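Local atomic coordinates of serine-rich secreted cell wall anchored (LPXTG-motif ) protein (Lactobacillus reuteri ATCC 53608, PDB entry 5NXK), a protein that probably acts as a surface adhesin, its beta-solenoid binding region helping this gut bacterium attach to its host. Residues S115-G120 with W189-V194; V165-N170 with S196-S201; G227-H232 with F260-I265. One frame throughout, in Å; residues are numbered along the deposited sequence.

Contact 1 of 3, residues S115-G120 with W189-V194; sequences SKTGAG and WLLTAV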
ATOM      1  N   SER A 115      -7.181   1.018  -4.203  1.00 20.98           N
ATOM      2  CA  SER A 115      -8.120  -0.101  -4.255  1.00 19.91           C
ATOM      3  C   SER A 115      -9.540   0.338  -3.984  1.00 23.13           C
ATOM      4  O   SER A 115      -9.774   1.379  -3.360  1.00 24.10           O
ATOM      5  CB  SER A 115      -7.707  -1.176  -3.238  1.00 25.96           C
ATOM      6  OG  SER A 115      -7.925  -0.710  -1.915  1.00 24.58           O
ATOM      7  N   LYS A 116     -10.490  -0.455  -4.469  1.00 23.48           N
ATOM      8  CA  LYS A 116     -11.884  -0.333  -4.070  1.00 23.25           C
ATOM      9  C   LYS A 116     -12.014  -0.772  -2.615  1.00 23.61           C
ATOM     10  O   LYS A 116     -11.432  -1.781  -2.217  1.00 24.93           O
ATOM     11  CB  LYS A 116     -12.786  -1.205  -4.949  1.00 32.59           C
ATOM     12  CG  LYS A 116     -13.265  -0.572  -6.250  1.00 44.75           C
ATOM     13  CD  LYS A 116     -13.971  -1.635  -7.103  1.00 49.20           C
ATOM     14  CE  LYS A 116     -14.476  -1.077  -8.427  1.00 56.00           C
ATOM     15  NZ  LYS A 116     -14.931   0.329  -8.326  1.00 67.13           N
ATOM     16  N   THR A 117     -12.760  -0.014  -1.819  1.00 19.00           N
ATOM     17  CA  THR A 117     -12.852  -0.294  -0.400  1.00 21.54           C
ATOM     18  C   THR A 117     -14.203  -0.924  -0.028  1.00 23.71           C
ATOM     19  O   THR A 117     -14.452  -1.225   1.140  1.00 23.77           O
ATOM     20  CB  THR A 117     -12.632   0.987   0.404  1.00 28.31           C
ATOM     21  OG1 THR A 117     -13.575   1.982  -0.027  1.00 26.84           O
ATOM     22  CG2 THR A 117     -11.217   1.502   0.160  1.00 20.39           C
ATOM     23  N   GLY A 118     -15.082  -1.123  -1.018  1.00 25.04           N
ATOM     24  CA  GLY A 118     -16.405  -1.660  -0.731  1.00 21.91           C
ATOM     25  C   GLY A 118     -16.685  -2.969  -1.456  1.00 23.64           C
ATOM     26  O   GLY A 118     -17.824  -3.277  -1.794  1.00 25.82           O
ATOM     27  N   ALA A 119     -15.641  -3.764  -1.654  1.00 24.48           N
ATOM     28  CA  ALA A 119     -15.756  -5.003  -2.410  1.00 23.88           C
ATOM     29  C   ALA A 119     -14.938  -6.130  -1.786  1.00 24.08           C
ATOM     30  O   ALA A 119     -14.857  -6.256  -0.556  1.00 22.29           O
ATOM     31  CB  ALA A 119     -15.325  -4.772  -3.860  1.00 23.99           C
ATOM     32  N   GLY A 120     -14.321  -6.945  -2.638  1.00 19.99           N
ATOM     33  CA  GLY A 120     -13.579  -8.100  -2.164  1.00 22.55           C
ATOM     34  C   GLY A 120     -12.270  -7.745  -1.477  1.00 25.21           C
ATOM     35  O   GLY A 120     -11.836  -6.578  -1.486  1.00 21.43           O
ATOM     36  N   TRP A 189      -3.081   3.963   4.217  1.00 23.21           N
ATOM     37  CA  TRP A 189      -4.462   4.161   4.609  1.00 21.26           C
ATOM     38  C   TRP A 189      -5.256   2.932   4.203  1.00 25.88           C
ATOM     39  O   TRP A 189      -5.444   2.674   3.017  1.00 23.85           O
ATOM     40  CB  TRP A 189      -5.058   5.416   3.949  1.00 22.76           C
ATOM     41  CG  TRP A 189      -6.366   5.848   4.543  1.00 24.15           C
ATOM     42  CD1 TRP A 189      -7.091   5.193   5.496  1.00 24.14           C
ATOM     43  CD2 TRP A 189      -7.088   7.057   4.254  1.00 26.88           C
ATOM     44  NE1 TRP A 189      -8.216   5.908   5.808  1.00 24.26           N
ATOM     45  CE2 TRP A 189      -8.237   7.056   5.065  1.00 22.44           C
ATOM     46  CE3 TRP A 189      -6.873   8.134   3.385  1.00 26.91           C
ATOM     47  CZ2 TRP A 189      -9.174   8.093   5.034  1.00 25.86           C
ATOM     48  CZ3 TRP A 189      -7.801   9.163   3.361  1.00 25.18           C
ATOM     49  CH2 TRP A 189      -8.935   9.136   4.178  1.00 26.30           C
ATOM     50  N   LEU A 190      -5.716   2.179   5.197  1.00 21.57           N
ATOM     51  CA  LEU A 190      -6.494   0.974   4.956  1.00 21.78           C
ATOM     52  C   LEU A 190      -7.895   1.235   5.476  1.00 24.83           C
ATOM     53  O   LEU A 190      -8.098   1.431   6.675  1.00 30.67           O
ATOM     54  CB  LEU A 190      -5.879  -0.249   5.634  1.00 21.58           C
ATOM     55  CG  LEU A 190      -4.455  -0.666   5.228  1.00 22.81           C
ATOM     56  CD1 LEU A 190      -3.386   0.109   6.002  1.00 19.25           C
ATOM     57  CD2 LEU A 190      -4.254  -2.179   5.374  1.00 21.40           C
ATOM     58  N   LEU A 191      -8.849   1.259   4.555  1.00 23.82           N
ATOM     59  CA  LEU A 191     -10.229   1.619   4.861  1.00 20.83           C
ATOM     60  C   LEU A 191     -11.179   0.583   4.260  1.00 20.02           C
ATOM     61  O   LEU A 191     -10.962   0.114   3.142  1.00 23.06           O
ATOM     62  CB  LEU A 191     -10.543   3.024   4.308  1.00 20.82           C
ATOM     63  CG  LEU A 191     -11.934   3.647   4.506  1.00 26.68           C
ATOM     64  CD1 LEU A 191     -11.821   5.176   4.689  1.00 20.06           C
ATOM     65  CD2 LEU A 191     -12.882   3.305   3.332  1.00 24.35           C
ATOM     66  N   THR A 192     -12.226   0.220   4.989  1.00 20.82           N
ATOM     67  CA  THR A 192     -13.309  -0.540   4.374  1.00 23.12           C
ATOM     68  C   THR A 192     -14.579   0.289   4.458  1.00 24.36           C
ATOM     69  O   THR A 192     -14.783   1.040   5.398  1.00 25.11           O
ATOM     70  CB  THR A 192     -13.533  -1.916   5.047  1.00 22.89           C
ATOM     71  OG1 THR A 192     -14.100  -1.725   6.354  1.00 25.10           O
ATOM     72  CG2 THR A 192     -12.207  -2.670   5.193  1.00 18.95           C
ATOM     73  N   ALA A 193     -15.470   0.079   3.506  1.00 26.96           N
ATOM     74  CA  ALA A 193     -16.727   0.801   3.456  1.00 27.71           C
ATOM     75  C   ALA A 193     -17.825  -0.237   3.601  1.00 25.53           C
ATOM     76  O   ALA A 193     -17.554  -1.430   3.529  1.00 29.72           O
ATOM     77  CB  ALA A 193     -16.868   1.574   2.153  1.00 28.11           C
ATOM     78  N   VAL A 194     -19.052   0.219   3.804  1.00 23.19           N
ATOM     79  CA  VAL A 194     -20.166  -0.663   4.128  1.00 24.29           C
ATOM     80  C   VAL A 194     -20.292  -1.894   3.238  1.00 28.47           C
ATOM     81  O   VAL A 194     -20.473  -2.988   3.760  1.00 32.18           O
ATOM     82  CB  VAL A 194     -21.493   0.125   4.101  1.00 30.33           C
ATOM     83  CG1 VAL A 194     -22.688  -0.816   4.186  1.00 31.43           C
ATOM     84  CG2 VAL A 194     -21.510   1.142   5.237  1.00 36.78           C
TER
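T117 carries most of this contact, and its side chain can be followed outward from the turn that leaves strand 113-115. T117 CB points at the 189-194 segment and lies 3.3 Å from L191 O. From there the side chain forks. T117 OG1 occupies the crowded position between the backbone N and the carbonyl carbon (chi1 56°), and in that place it meets carbon on both counts: L191 CD2 at 3.7 Å and, a little farther off, the methyl of A193. T117 CG2, anti to the carbonyl carbon and beside the backbone N, also lies against L191, 3.3 Å from L191 O, an oxygen whose hydrogen-bond donor is S166 OG. L191 answers with its CD2 branch, the two side chains crossing obliquely; its CG stands anti to the backbone N (chi1 -180°), which carries the branch toward the threonine.

The contact sits at a corner of a parallel beta-solenoid, consistent with the right-handed pectate lyase-like fold, where backbone leaving a strand in one coil packs on backbone leaving a strand two coils on, although some 70 residues later in the chain. Here strand 186-191 runs out into the loop that begins at T192, and the polypeptide itself closes the contact. A193 N donates to T117 O over 2.9 Å, at 154° and from above the carbonyl plane, so no lone pair is used squarely. T117 O is also approached by T192 CA at 3.5 Å in a CA-H...O contact. T192 CB is directed away from the 115-120 segment, and its OG1 is hydrogen-bonded to G228 N, while A193 CB lies 3.8 Å from T117 O.

Contact 2 of 3, residues V165-N170 with S196-S201; sequences VSNAIN and STSGIS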
ATOM      1  N   VAL A 165      -5.054   0.847   0.403  1.00 26.53           N
ATOM      2  CA  VAL A 165      -5.242  -0.580   0.216  1.00 27.26           C
ATOM      3  C   VAL A 165      -6.254  -1.024   1.252  1.00 29.44           C
ATOM      4  O   VAL A 165      -6.017  -0.896   2.454  1.00 23.70           O
ATOM      5  CB  VAL A 165      -3.925  -1.359   0.395  1.00 26.86           C
ATOM      6  CG1 VAL A 165      -4.171  -2.870   0.279  1.00 24.12           C
ATOM      7  CG2 VAL A 165      -2.875  -0.879  -0.608  1.00 23.57           C
ATOM      8  N   SER A 166      -7.383  -1.548   0.795  1.00 22.62           N
ATOM      9  CA  SER A 166      -8.515  -1.683   1.695  1.00 20.66           C
ATOM     10  C   SER A 166      -8.254  -2.587   2.903  1.00 21.02           C
ATOM     11  O   SER A 166      -8.574  -2.217   4.041  1.00 21.75           O
ATOM     12  CB  SER A 166      -9.728  -2.199   0.917  1.00 24.50           C
ATOM     13  OG  SER A 166     -10.880  -2.155   1.737  1.00 21.42           O
ATOM     14  N   ASN A 167      -7.694  -3.772   2.675  1.00 16.44           N
ATOM     15  CA  ASN A 167      -7.740  -4.798   3.728  1.00 23.21           C
ATOM     16  C   ASN A 167      -6.434  -5.232   4.356  1.00 20.66           C
ATOM     17  O   ASN A 167      -6.399  -5.532   5.553  1.00 25.44           O
ATOM     18  CB  ASN A 167      -8.440  -6.044   3.195  1.00 20.86           C
ATOM     19  CG  ASN A 167      -9.808  -5.729   2.664  1.00 21.06           C
ATOM     20  OD1 ASN A 167     -10.012  -5.722   1.453  1.00 22.74           O
ATOM     21  ND2 ASN A 167     -10.744  -5.415   3.559  1.00 19.61           N
ATOM     22  N   ALA A 168      -5.376  -5.356   3.564  1.00 18.38           N
ATOM     23  CA  ALA A 168      -4.130  -5.817   4.173  1.00 22.45           C
ATOM     24  C   ALA A 168      -2.879  -5.310   3.494  1.00 22.32           C
ATOM     25  O   ALA A 168      -2.783  -5.309   2.274  1.00 20.29           O
ATOM     26  CB  ALA A 168      -4.110  -7.339   4.218  1.00 24.19           C
ATOM     27  N   ILE A 169      -1.926  -4.847   4.290  1.00 18.14           N
ATOM     28  CA  ILE A 169      -0.572  -4.630   3.782  1.00 23.47           C
ATOM     29  C   ILE A 169       0.355  -5.489   4.638  1.00 24.93           C
ATOM     30  O   ILE A 169       0.439  -5.313   5.858  1.00 22.32           O
ATOM     31  CB  ILE A 169      -0.165  -3.152   3.833  1.00 22.59           C
ATOM     32  CG1 ILE A 169      -1.089  -2.310   2.950  1.00 20.04           C
ATOM     33  CG2 ILE A 169       1.271  -2.960   3.373  1.00 20.15           C
ATOM     34  CD1 ILE A 169      -0.816  -0.837   3.081  1.00 23.49           C
ATOM     35  N   ASN A 170       1.022  -6.444   4.004  1.00 19.54           N
ATOM     36  CA  ASN A 170       1.854  -7.384   4.742  1.00 24.89           C
ATOM     37  C   ASN A 170       3.310  -7.176   4.365  1.00 29.47           C
ATOM     38  O   ASN A 170       3.672  -7.331   3.209  1.00 29.06           O
ATOM     39  CB  ASN A 170       1.457  -8.832   4.428  1.00 19.95           C
ATOM     40  CG  ASN A 170       0.004  -9.130   4.743  1.00 25.03           C
ATOM     41  OD1 ASN A 170      -0.472  -8.868   5.847  1.00 25.45           O
ATOM     42  ND2 ASN A 170      -0.716  -9.676   3.756  1.00 18.93           N
ATOM     43  N   SER A 196     -18.080  -3.691   1.868  1.00 23.60           N
ATOM     44  CA  SER A 196     -16.898  -4.569   1.917  1.00 23.64           C
ATOM     45  C   SER A 196     -17.265  -6.008   2.273  1.00 21.37           C
ATOM     46  O   SER A 196     -18.121  -6.240   3.123  1.00 23.21           O
ATOM     47  CB  SER A 196     -15.879  -4.033   2.937  1.00 20.20           C
ATOM     48  OG  SER A 196     -14.848  -4.977   3.207  1.00 22.11           O
ATOM     49  N   THR A 197     -16.608  -6.979   1.655  1.00 20.68           N
ATOM     50  CA  THR A 197     -16.903  -8.352   2.008  1.00 21.90           C
ATOM     51  C   THR A 197     -16.336  -8.721   3.378  1.00 28.76           C
ATOM     52  O   THR A 197     -16.837  -9.640   4.001  1.00 27.16           O
ATOM     53  CB  THR A 197     -16.330  -9.358   0.999  1.00 20.70           C
ATOM     54  OG1 THR A 197     -14.901  -9.240   0.994  1.00 22.01           O
ATOM     55  CG2 THR A 197     -16.880  -9.123  -0.420  1.00 19.11           C
ATOM     56  N   SER A 198     -15.319  -8.006   3.864  1.00 23.08           N
ATOM     57  CA  SER A 198     -14.693  -8.415   5.136  1.00 23.86           C
ATOM     58  C   SER A 198     -14.707  -7.381   6.249  1.00 22.87           C
ATOM     59  O   SER A 198     -14.813  -7.753   7.418  1.00 24.22           O
ATOM     60  CB  SER A 198     -13.237  -8.846   4.900  1.00 27.46           C
ATOM     61  OG  SER A 198     -12.401  -7.728   4.620  1.00 27.70           O
ATOM     62  N   GLY A 199     -14.575  -6.099   5.916  1.00 19.29           N
ATOM     63  CA  GLY A 199     -14.538  -5.072   6.944  1.00 18.24           C
ATOM     64  C   GLY A 199     -13.312  -5.138   7.848  1.00 18.33           C
ATOM     65  O   GLY A 199     -13.302  -4.588   8.956  1.00 23.58           O
ATOM     66  N   ILE A 200     -12.263  -5.778   7.355  1.00 21.37           N
ATOM     67  CA  ILE A 200     -11.025  -5.960   8.113  1.00 25.00           C
ATOM     68  C   ILE A 200      -9.884  -5.170   7.477  1.00 23.94           C
ATOM     69  O   ILE A 200      -9.680  -5.248   6.265  1.00 22.72           O
ATOM     70  CB  ILE A 200     -10.629  -7.446   8.165  1.00 18.10           C
ATOM     71  CG1 ILE A 200     -11.723  -8.253   8.872  1.00 21.54           C
ATOM     72  CG2 ILE A 200      -9.267  -7.640   8.858  1.00 18.79           C
ATOM     73  CD1 ILE A 200     -11.545  -9.761   8.728  1.00 22.14           C
ATOM     74  N   SER A 201      -9.161  -4.399   8.287  1.00 21.22           N
ATOM     75  CA  SER A 201      -7.995  -3.663   7.800  1.00 22.86           C
ATOM     76  C   SER A 201      -6.781  -4.009   8.658  1.00 23.71           C
ATOM     77  O   SER A 201      -6.775  -3.744   9.860  1.00 22.19           O
ATOM     78  CB  SER A 201      -8.249  -2.151   7.825  1.00 22.94           C
ATOM     79  OG  SER A 201      -9.261  -1.787   6.897  1.00 20.82           O
TER
HETATM   80  O   HOH W   1     -12.929  -4.069   1.607  1.00 25.43           O
HETATM   81  O   HOH W   2     -13.144  -7.168   1.932  1.00 23.60           O
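The carboxamide of N167 is the flat group at the centre of this contact, and its edge does the bonding. N167 ND2 donates to I200 O over 2.9 Å, nearly straight at 165°, with the acceptor lying in the amide plane and the amide nitrogen in turn lying in the carbonyl plane of I200. Over one face, near the nitrogen, sits S198 OG, 3.0 Å from N167 ND2 but too far out of the plane for a hydrogen bond. At the other end of the group, OD1 accepts from the backbone N of K122, in the preceding strand of the sheet. An asparagine held at both ends in this way, just ahead of strand 168-171 in a parallel beta-solenoid, spans three successive coils: strand 122-127 on one flank, the strand it leads into, and strand 200-205 on the other.

The torsions explain the reach. CG is anti to the carbonyl carbon (chi1 -56°), beside the backbone N, and chi2 of 107° turns the amide so that ND2 faces the later segment.

The turn that receives the amide is itself braced. S196 OG accepts from G199 N at 2.9 Å, an ST motif, and G199 has the positive phi that glycine tolerates readily. Water 1 fills in between the segments, donating to S166 OG, accepting from N167 ND2 and bonding to S196 OG at 2.7 Å; water 2 joins T197 OG1 and S198 OG. S166 OG also has L191 O as a partner. Beyond the amide the backbones draw close, S201 CA standing 3.3 Å from N167 O. Finally, S201 OG, anti to its carbonyl carbon, donates to S166 O over 3.0 Å, almost along the C=O axis.

Contact 3 of 3, residues G227-H232 with F260-I265; sequences GGRENH and FTRGNI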
ATOM      1  N   GLY A 227     -11.023  -0.029   9.218  1.00 24.70           N
ATOM      2  CA  GLY A 227     -11.819  -1.240   9.055  1.00 21.83           C
ATOM      3  C   GLY A 227     -13.159  -1.162   9.774  1.00 27.29           C
ATOM      4  O   GLY A 227     -13.225  -0.711  10.922  1.00 25.43           O
ATOM      5  N   GLY A 228     -14.229  -1.599   9.110  1.00 27.47           N
ATOM      6  CA  GLY A 228     -15.551  -1.563   9.717  1.00 25.20           C
ATOM      7  C   GLY A 228     -15.753  -2.508  10.893  1.00 24.82           C
ATOM      8  O   GLY A 228     -16.559  -2.220  11.774  1.00 27.79           O
ATOM      9  N   ARG A 229     -15.053  -3.639  10.912  1.00 18.52           N
ATOM     10  CA  ARG A 229     -15.169  -4.586  12.035  1.00 18.66           C
ATOM     11  C   ARG A 229     -13.839  -4.844  12.772  1.00 21.51           C
ATOM     12  O   ARG A 229     -13.845  -5.086  13.973  1.00 22.48           O
ATOM     13  CB  ARG A 229     -15.792  -5.928  11.589  1.00 21.75           C
ATOM     14  CG  ARG A 229     -14.967  -6.810  10.649  1.00 23.57           C
ATOM     15  CD  ARG A 229     -15.456  -8.298  10.715  1.00 25.81           C
ATOM     16  NE  ARG A 229     -14.801  -9.033  11.811  1.00 28.81           N
ATOM     17  CZ  ARG A 229     -15.421  -9.531  12.883  1.00 28.46           C
ATOM     18  NH1 ARG A 229     -16.738  -9.407  13.013  1.00 27.80           N
ATOM     19  NH2 ARG A 229     -14.720 -10.164  13.829  1.00 20.73           N
ATOM     20  N   GLU A 230     -12.711  -4.841  12.063  1.00 23.58           N
ATOM     21  CA  GLU A 230     -11.417  -5.086  12.717  1.00 21.66           C
ATOM     22  C   GLU A 230     -10.327  -4.190  12.144  1.00 23.62           C
ATOM     23  O   GLU A 230     -10.316  -3.872  10.946  1.00 20.80           O
ATOM     24  CB  GLU A 230     -10.943  -6.546  12.561  1.00 23.28           C
ATOM     25  CG  GLU A 230     -11.883  -7.655  13.061  1.00 28.16           C
ATOM     26  CD  GLU A 230     -11.345  -9.063  12.756  1.00 30.62           C
ATOM     27  OE1 GLU A 230     -10.101  -9.256  12.768  1.00 29.03           O
ATOM     28  OE2 GLU A 230     -12.163  -9.957  12.411  1.00 27.30           O
ATOM     29  N   ASN A 231      -9.395  -3.814  13.012  1.00 19.59           N
ATOM     30  CA  ASN A 231      -8.220  -3.037  12.631  1.00 21.11           C
ATOM     31  C   ASN A 231      -7.012  -3.642  13.328  1.00 23.57           C
ATOM     32  O   ASN A 231      -7.016  -3.748  14.537  1.00 24.38           O
ATOM     33  CB  ASN A 231      -8.387  -1.570  13.025  1.00 18.26           C
ATOM     34  CG  ASN A 231      -9.502  -0.885  12.254  1.00 22.05           C
ATOM     35  OD1 ASN A 231      -9.296  -0.424  11.132  1.00 21.69           O
ATOM     36  ND2 ASN A 231     -10.705  -0.862  12.837  1.00 19.75           N
ATOM     37  N   HIS A 232      -5.978  -4.015  12.587  1.00 22.08           N
ATOM     38  CA  HIS A 232      -4.839  -4.698  13.203  1.00 21.21           C
ATOM     39  C   HIS A 232      -3.512  -4.079  12.819  1.00 21.04           C
ATOM     40  O   HIS A 232      -3.322  -3.692  11.674  1.00 23.65           O
ATOM     41  CB  HIS A 232      -4.805  -6.173  12.804  1.00 20.84           C
ATOM     42  CG  HIS A 232      -5.993  -6.954  13.251  1.00 22.10           C
ATOM     43  ND1 HIS A 232      -6.044  -7.604  14.474  1.00 21.25           N
ATOM     44  CD2 HIS A 232      -7.162  -7.244  12.632  1.00 20.98           C
ATOM     45  CE1 HIS A 232      -7.198  -8.223  14.593  1.00 20.68           C
ATOM     46  NE2 HIS A 232      -7.902  -8.019  13.485  1.00 21.46           N
ATOM     47  N   PHE A 260     -19.027   0.784  14.779  1.00 33.81           N
ATOM     48  CA  PHE A 260     -18.636   0.109  16.009  1.00 32.29           C
ATOM     49  C   PHE A 260     -17.636  -0.975  15.640  1.00 33.12           C
ATOM     50  O   PHE A 260     -17.998  -1.985  15.034  1.00 27.42           O
ATOM     51  CB  PHE A 260     -19.853  -0.463  16.719  1.00 36.27           C
ATOM     52  CG  PHE A 260     -20.878   0.576  17.061  1.00 39.01           C
ATOM     53  CD1 PHE A 260     -21.848   0.941  16.140  1.00 44.95           C
ATOM     54  CD2 PHE A 260     -20.856   1.208  18.293  1.00 43.80           C
ATOM     55  CE1 PHE A 260     -22.783   1.914  16.444  1.00 51.06           C
ATOM     56  CE2 PHE A 260     -21.787   2.182  18.611  1.00 44.49           C
ATOM     57  CZ  PHE A 260     -22.754   2.534  17.685  1.00 51.21           C
ATOM     58  N   THR A 261     -16.363  -0.711  15.919  1.00 26.93           N
ATOM     59  CA  THR A 261     -15.297  -1.545  15.390  1.00 22.99           C
ATOM     60  C   THR A 261     -14.306  -1.995  16.469  1.00 23.11           C
ATOM     61  O   THR A 261     -14.514  -1.769  17.662  1.00 19.45           O
ATOM     62  CB  THR A 261     -14.576  -0.810  14.241  1.00 25.77           C
ATOM     63  OG1 THR A 261     -13.750  -1.724  13.514  1.00 26.23           O
ATOM     64  CG2 THR A 261     -13.775   0.397  14.756  1.00 22.54           C
ATOM     65  N   ARG A 262     -13.263  -2.695  16.043  1.00 20.53           N
ATOM     66  CA  ARG A 262     -12.280  -3.260  16.968  1.00 18.20           C
ATOM     67  C   ARG A 262     -10.881  -2.827  16.542  1.00 20.71           C
ATOM     68  O   ARG A 262     -10.646  -2.599  15.357  1.00 22.32           O
ATOM     69  CB  ARG A 262     -12.369  -4.785  16.935  1.00 21.49           C
ATOM     70  CG  ARG A 262     -13.751  -5.340  17.268  1.00 24.83           C
ATOM     71  CD  ARG A 262     -13.766  -6.845  17.045  1.00 30.17           C
ATOM     72  NE  ARG A 262     -15.103  -7.439  17.139  1.00 34.27           N
ATOM     73  CZ  ARG A 262     -16.143  -7.169  16.347  1.00 35.42           C
ATOM     74  NH1 ARG A 262     -16.050  -6.286  15.347  1.00 30.92           N
ATOM     75  NH2 ARG A 262     -17.294  -7.797  16.568  1.00 29.47           N
ATOM     76  N   GLY A 263      -9.950  -2.758  17.489  1.00 26.00           N
ATOM     77  CA  GLY A 263      -8.558  -2.496  17.168  1.00 24.19           C
ATOM     78  C   GLY A 263      -7.685  -3.437  17.980  1.00 22.54           C
ATOM     79  O   GLY A 263      -7.968  -3.721  19.139  1.00 22.68           O
ATOM     80  N   ASN A 264      -6.632  -3.943  17.357  1.00 22.45           N
ATOM     81  CA  ASN A 264      -5.705  -4.820  18.039  1.00 24.04           C
ATOM     82  C   ASN A 264      -4.298  -4.533  17.509  1.00 24.14           C
ATOM     83  O   ASN A 264      -4.012  -4.663  16.303  1.00 22.04           O
ATOM     84  CB  ASN A 264      -6.078  -6.302  17.847  1.00 28.81           C
ATOM     85  CG  ASN A 264      -7.280  -6.727  18.705  1.00 38.93           C
ATOM     86  OD1 ASN A 264      -8.438  -6.616  18.271  1.00 38.81           O
ATOM     87  ND2 ASN A 264      -7.015  -7.209  19.923  1.00 35.59           N
ATOM     88  N   ILE A 265      -3.423  -4.145  18.427  1.00 19.79           N
ATOM     89  CA  ILE A 265      -2.031  -3.922  18.110  1.00 20.26           C
ATOM     90  C   ILE A 265      -1.199  -4.907  18.937  1.00 22.39           C
ATOM     91  O   ILE A 265      -1.348  -5.001  20.155  1.00 23.25           O
ATOM     92  CB  ILE A 265      -1.635  -2.477  18.386  1.00 21.22           C
ATOM     93  CG1 ILE A 265      -2.520  -1.532  17.550  1.00 21.63           C
ATOM     94  CG2 ILE A 265      -0.137  -2.255  18.114  1.00 18.53           C
ATOM     95  CD1 ILE A 265      -2.265  -0.070  17.808  1.00 25.32           C
TER
HETATM   96  O   HOH W   3     -19.522  -1.018  12.223  1.00 52.91           O
HETATM   97  O   HOH W   4     -18.747  -3.358  12.966  1.00 53.38           O
HETATM   98  O   HOH W   5      -9.282  -5.676  15.533  1.00 23.37           O
HETATM   99  O   HOH W   6      -3.709  -7.848  15.909  1.00 41.82           O
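Two arginines lie one over the other at the outer side of this strand pair. The guanidinium of R229 rests flat on that of R262, centres 4.3 Å apart and planes 26° from parallel, with the chains crossing obliquely. Their like charges are probably eased by E230, which R229 meets in a side-on salt bridge, NE and NH2 both on OE2, with that oxygen in the guanidinium plane; the bend of the R229 chain at chi3 fits this pose. R262, extended from CG to NE, runs past R229 O, and the twist at its last torsion brings R262 NH1 onto that oxygen at 2.9 Å, in the plane of its own guanidinium and on a carbonyl lone pair.

The other oxygen, E230 OE1, takes a short 2.6 Å bond from H232 NE2 through its anti lone pair. The carboxylate thus links R229, in the turn just before the strand, to H232 on the strand. H232 stands alongside N264, both pointing the same way, ring and amide planes 21° apart, and H232 ND1 comes 3.6 Å from N264 CB.

The two strands belong to neighbouring coils of a parallel beta-solenoid, where residues one turn apart stack in register: strands 230-232 and 261-265 run 16° from parallel, and N264 N donates to N231 O nearly along the C=O axis.

On the opposite side of the strand N231 crosses T261 at about a right angle. The amide binds its own turn at G227, N231 OD1 accepting from G227 N on a lone pair at 2.6 Å and ND2 donating to G227 O, and ND2 also donates across to R262 O. T261 OG1, anti to the backbone N, donates to G227 O from above the carbonyl plane over 2.8 Å, so that one carbonyl oxygen is gripped by two side chains.

Overall arrangement
All three contacts lie on the same side of the chain's centre; contacts 2 and 3 sit where strands of the long parallel sheet begin, contact 1 where strands 113-115 and 186-191 of other sheets run out. Contacts 1 and 2 are closest, their centres about 6 Å apart, and their segments alternate along the chain; contact 3 follows both, its centre about 10 Å from that of contact 2 and 14 Å from that of contact 1. Strands 200-205 and 230-235 are neighbours, and strand 186-191 leads through its loop into strand 200-205. Hydrogen bonds, including T192 OG1 with G228 N, tie successive coils into one continuous solenoid, consistent with an extended adhesin scaffold.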